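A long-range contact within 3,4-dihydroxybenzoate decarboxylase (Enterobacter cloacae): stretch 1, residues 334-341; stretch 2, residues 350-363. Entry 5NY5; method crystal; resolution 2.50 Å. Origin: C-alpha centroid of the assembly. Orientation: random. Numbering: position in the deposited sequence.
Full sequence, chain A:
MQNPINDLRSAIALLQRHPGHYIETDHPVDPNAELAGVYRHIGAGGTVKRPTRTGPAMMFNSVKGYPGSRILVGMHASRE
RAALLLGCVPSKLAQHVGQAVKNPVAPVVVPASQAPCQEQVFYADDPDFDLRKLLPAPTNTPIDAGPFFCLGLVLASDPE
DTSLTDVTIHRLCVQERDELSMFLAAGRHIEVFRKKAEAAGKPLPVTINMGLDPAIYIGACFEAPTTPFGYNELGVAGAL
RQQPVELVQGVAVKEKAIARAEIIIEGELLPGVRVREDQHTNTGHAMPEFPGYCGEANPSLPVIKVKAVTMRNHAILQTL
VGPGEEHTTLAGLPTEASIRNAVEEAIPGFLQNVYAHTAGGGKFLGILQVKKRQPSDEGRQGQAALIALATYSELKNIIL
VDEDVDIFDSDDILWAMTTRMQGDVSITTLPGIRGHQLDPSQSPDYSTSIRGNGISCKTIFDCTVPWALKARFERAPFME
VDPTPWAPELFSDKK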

# COMPACT_ATOMS: atom_id res chain seq x y z
N PRO A 334 -21.34 5.50 -28.73
CA PRO A 334 -22.22 4.82 -27.77
C PRO A 334 -21.67 4.83 -26.36
O PRO A 334 -22.43 5.00 -25.40
CB PRO A 334 -22.30 3.39 -28.33
CG PRO A 334 -21.99 3.52 -29.76
CD PRO A 334 -20.97 4.62 -29.85
N THR A 335 -20.35 4.67 -26.20
CA THR A 335 -19.75 4.67 -24.88
C THR A 335 -20.01 5.99 -24.16
O THR A 335 -20.48 6.00 -23.02
CB THR A 335 -18.25 4.41 -24.99
OG1 THR A 335 -18.03 3.19 -25.72
CG2 THR A 335 -17.63 4.28 -23.61
N GLU A 336 -19.71 7.10 -24.82
CA GLU A 336 -19.90 8.41 -24.20
C GLU A 336 -21.37 8.67 -23.89
O GLU A 336 -21.70 9.21 -22.83
CB GLU A 336 -19.36 9.51 -25.12
CG GLU A 336 -17.90 9.34 -25.47
CD GLU A 336 -17.48 10.23 -26.61
OE1 GLU A 336 -18.28 11.10 -27.02
OE2 GLU A 336 -16.34 10.07 -27.10
N ALA A 337 -22.26 8.28 -24.80
CA ALA A 337 -23.68 8.57 -24.62
C ALA A 337 -24.24 7.88 -23.38
O ALA A 337 -24.92 8.50 -22.56
CB ALA A 337 -24.46 8.16 -25.87
N SER A 338 -23.96 6.58 -23.23
CA SER A 338 -24.48 5.85 -22.08
C SER A 338 -23.85 6.32 -20.78
O SER A 338 -24.52 6.40 -19.75
CB SER A 338 -24.27 4.35 -22.28
OG SER A 338 -22.90 4.06 -22.52
N ILE A 339 -22.56 6.66 -20.81
CA ILE A 339 -21.90 7.21 -19.63
C ILE A 339 -22.51 8.56 -19.26
O ILE A 339 -22.72 8.86 -18.08
CB ILE A 339 -20.38 7.31 -19.85
CG1 ILE A 339 -19.76 5.91 -19.93
CG2 ILE A 339 -19.73 8.13 -18.75
CD1 ILE A 339 -18.29 5.94 -20.26
N ARG A 340 -22.80 9.38 -20.27
CA ARG A 340 -23.38 10.69 -20.00
C ARG A 340 -24.79 10.58 -19.44
O ARG A 340 -25.16 11.32 -18.52
CB ARG A 340 -23.38 11.54 -21.27
CG ARG A 340 -24.19 12.81 -21.16
CD ARG A 340 -24.07 13.66 -22.40
NE ARG A 340 -22.68 14.00 -22.68
CZ ARG A 340 -22.29 14.90 -23.57
NH1 ARG A 340 -21.00 15.15 -23.75
NH2 ARG A 340 -23.20 15.57 -24.28
N ASN A 341 -25.58 9.65 -19.97
CA ASN A 341 -26.94 9.47 -19.46
C ASN A 341 -26.92 9.01 -18.02
O ASN A 341 -27.74 9.45 -17.20
CB ASN A 341 -27.70 8.48 -20.34
CG ASN A 341 -27.89 8.97 -21.75
OD1 ASN A 341 -27.91 10.17 -22.00
ND2 ASN A 341 -28.02 8.04 -22.69
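Stretch 2 (350-363) FLQNVYAHTAGGGK

Residues 334-341 are helical, part of a helix that begins earlier in the chain and continues beyond it. Backbone hydrogen bonds hold the turns, among them Arg-340 N to Glu-336 O at 2.8 Å and Asn-341 N to Ala-337 O at 2.9 Å. Stretch 2 enters as loop at Phe-350 and is extended as a strand from Leu-351. Gln-352 interrupts the extended pattern, with phi/psi of -92/-41°. A 3-10 segment follows at 358-360, and the stretch closes with a turn through Gly-361 and Gly-362. Both of these glycines have positive phi.

The strand runs roughly antiparallel to the helix. The angle between their N-to-C directions is 146°, and the axes approach to 7.5 Å. The backbones come nearest at Glu-336 and Val-354, whose CA atoms are 5.8 Å apart. As the helix advances from Thr-335 to Arg-340, its partners therefore step back along stretch 2, from Gly-362 and Ala-356 to Leu-351. The two stretches together bury 463 Å².

Glu-336 points toward the strand and makes the central polar contact. Its chi1 is m and its chi2 is t, which carries the carboxylate to the strand backbone. Ala-356 N donates a hydrogen bond to Glu-336 OE2 at 3.0 Å, with a nearly straight N-H...O angle of 166°. The same oxygen, Glu-336 OE2, lies 3.5 Å from Tyr-355 CD1, at the edge of the ring. Nearer the backbone, Glu-336 CB packs 3.8 Å from Val-354 CG1.

Val-354 has the largest area covered by the helix of any residue in stretch 2. Val-354 CG2 lies 4.1 Å from Ile-339 CG2, an apolar contact between buried side chains. Val-354 CG1 lies 4.2 Å from Arg-340 CB. Val-354 thus touches Glu-336, Ile-339 and Arg-340.

At the start of the strand, Leu-351 points toward the helix. Leu-351 CD2 sits 3.9 Å from Arg-340 CA, so the leucine packs against the helix backbone. The CA-to-CB bond of Arg-340 points sideways, but the end of its side chain comes nearer the strand. Arg-340 NH1 and Asn-353 OD1 are modelled 2.4 Å apart. This is a clash, and no bond is inferred from it.

At the other end of the contact, Thr-335 CB lies 4.0 Å from Ala-356 CB; both side chains point toward the opposing stretch. Thr-335 OG1 is 3.1 Å from Gly-362 O, which places the final turn of stretch 2 beside the helix.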

# COMPACT_ATOMS: atom_id res chain seq x y z
N PHE A 350 -23.45 18.02 -13.28
CA PHE A 350 -22.08 17.85 -12.82
C PHE A 350 -21.14 17.52 -13.97
O PHE A 350 -20.18 18.24 -14.23
CB PHE A 350 -22.03 16.77 -11.73
CG PHE A 350 -20.70 16.63 -11.06
CD1 PHE A 350 -20.10 17.71 -10.44
CD2 PHE A 350 -20.05 15.41 -11.02
CE1 PHE A 350 -18.88 17.58 -9.81
CE2 PHE A 350 -18.83 15.27 -10.38
CZ PHE A 350 -18.25 16.36 -9.78
N LEU A 351 -21.42 16.42 -14.68
CA LEU A 351 -20.61 16.05 -15.83
C LEU A 351 -20.79 17.07 -16.94
O LEU A 351 -21.92 17.38 -17.34
CB LEU A 351 -21.01 14.66 -16.32
CG LEU A 351 -20.11 14.05 -17.40
CD1 LEU A 351 -18.73 13.75 -16.84
CD2 LEU A 351 -20.75 12.79 -17.96
N GLN A 352 -19.68 17.61 -17.44
CA GLN A 352 -19.72 18.56 -18.54
C GLN A 352 -19.60 17.87 -19.89
O GLN A 352 -20.30 18.23 -20.84
CB GLN A 352 -18.62 19.61 -18.38
CG GLN A 352 -18.66 20.33 -17.05
CD GLN A 352 -20.01 20.95 -16.76
OE1 GLN A 352 -20.53 21.74 -17.55
NE2 GLN A 352 -20.60 20.58 -15.63
N ASN A 353 -18.72 16.88 -19.99
CA ASN A 353 -18.53 16.14 -21.23
C ASN A 353 -17.77 14.86 -20.89
O ASN A 353 -17.28 14.69 -19.78
CB ASN A 353 -17.79 16.96 -22.28
CG ASN A 353 -18.16 16.58 -23.69
OD1 ASN A 353 -18.68 15.49 -23.94
ND2 ASN A 353 -17.89 17.48 -24.63
N VAL A 354 -17.69 13.97 -21.87
CA VAL A 354 -16.98 12.71 -21.71
C VAL A 354 -16.42 12.31 -23.07
O VAL A 354 -17.06 12.50 -24.10
CB VAL A 354 -17.91 11.62 -21.12
CG1 VAL A 354 -19.22 11.56 -21.88
CG2 VAL A 354 -17.23 10.26 -21.13
N TYR A 355 -15.20 11.77 -23.06
CA TYR A 355 -14.50 11.37 -24.27
C TYR A 355 -14.06 9.92 -24.11
O TYR A 355 -13.31 9.60 -23.18
CB TYR A 355 -13.30 12.28 -24.54
CG TYR A 355 -12.48 11.92 -25.76
CD1 TYR A 355 -13.01 11.19 -26.81
CD2 TYR A 355 -11.15 12.32 -25.86
CE1 TYR A 355 -12.26 10.86 -27.92
CE2 TYR A 355 -10.39 12.00 -26.97
CZ TYR A 355 -10.95 11.27 -27.99
OH TYR A 355 -10.19 10.94 -29.09
N ALA A 356 -14.54 9.05 -24.99
CA ALA A 356 -14.03 7.69 -25.09
C ALA A 356 -12.76 7.76 -25.93
O ALA A 356 -12.79 7.61 -27.15
CB ALA A 356 -15.07 6.75 -25.70
N HIS A 357 -11.64 7.99 -25.25
CA HIS A 357 -10.41 8.40 -25.92
C HIS A 357 -10.01 7.41 -27.01
O HIS A 357 -10.16 6.20 -26.86
CB HIS A 357 -9.28 8.54 -24.90
CG HIS A 357 -8.15 9.39 -25.37
ND1 HIS A 357 -7.30 9.01 -26.38
CD2 HIS A 357 -7.73 10.61 -24.97
CE1 HIS A 357 -6.40 9.95 -26.58
NE2 HIS A 357 -6.64 10.94 -25.74
N THR A 358 -9.49 7.95 -28.11
CA THR A 358 -9.11 7.13 -29.25
C THR A 358 -7.93 6.22 -28.93
O THR A 358 -7.73 5.22 -29.62
CB THR A 358 -8.79 8.02 -30.46
OG1 THR A 358 -8.46 7.20 -31.59
CG2 THR A 358 -7.62 8.93 -30.15
N ALA A 359 -7.14 6.55 -27.91
CA ALA A 359 -6.07 5.66 -27.49
C ALA A 359 -6.61 4.38 -26.88
O ALA A 359 -5.92 3.36 -26.88
CB ALA A 359 -5.15 6.37 -26.50
N GLY A 360 -7.83 4.41 -26.35
CA GLY A 360 -8.49 3.21 -25.90
C GLY A 360 -9.35 2.54 -26.94
O GLY A 360 -10.09 1.61 -26.62
N GLY A 361 -9.28 2.99 -28.19
CA GLY A 361 -10.14 2.47 -29.23
C GLY A 361 -11.60 2.84 -29.07
O GLY A 361 -12.46 2.23 -29.70
N GLY A 362 -11.90 3.84 -28.23
CA GLY A 362 -13.27 4.16 -27.90
C GLY A 362 -13.88 3.29 -26.83
O GLY A 362 -15.08 3.42 -26.56
N LYS A 363 -13.11 2.41 -26.20
CA LYS A 363 -13.66 1.50 -25.21
C LYS A 363 -12.86 1.44 -23.91
O LYS A 363 -13.46 1.37 -22.84
CB LYS A 363 -13.77 0.08 -25.81
CG LYS A 363 -14.72 -0.02 -27.00
CD LYS A 363 -14.56 -1.33 -27.75
CE LYS A 363 -15.18 -2.49 -26.99
NZ LYS A 363 -16.65 -2.35 -26.86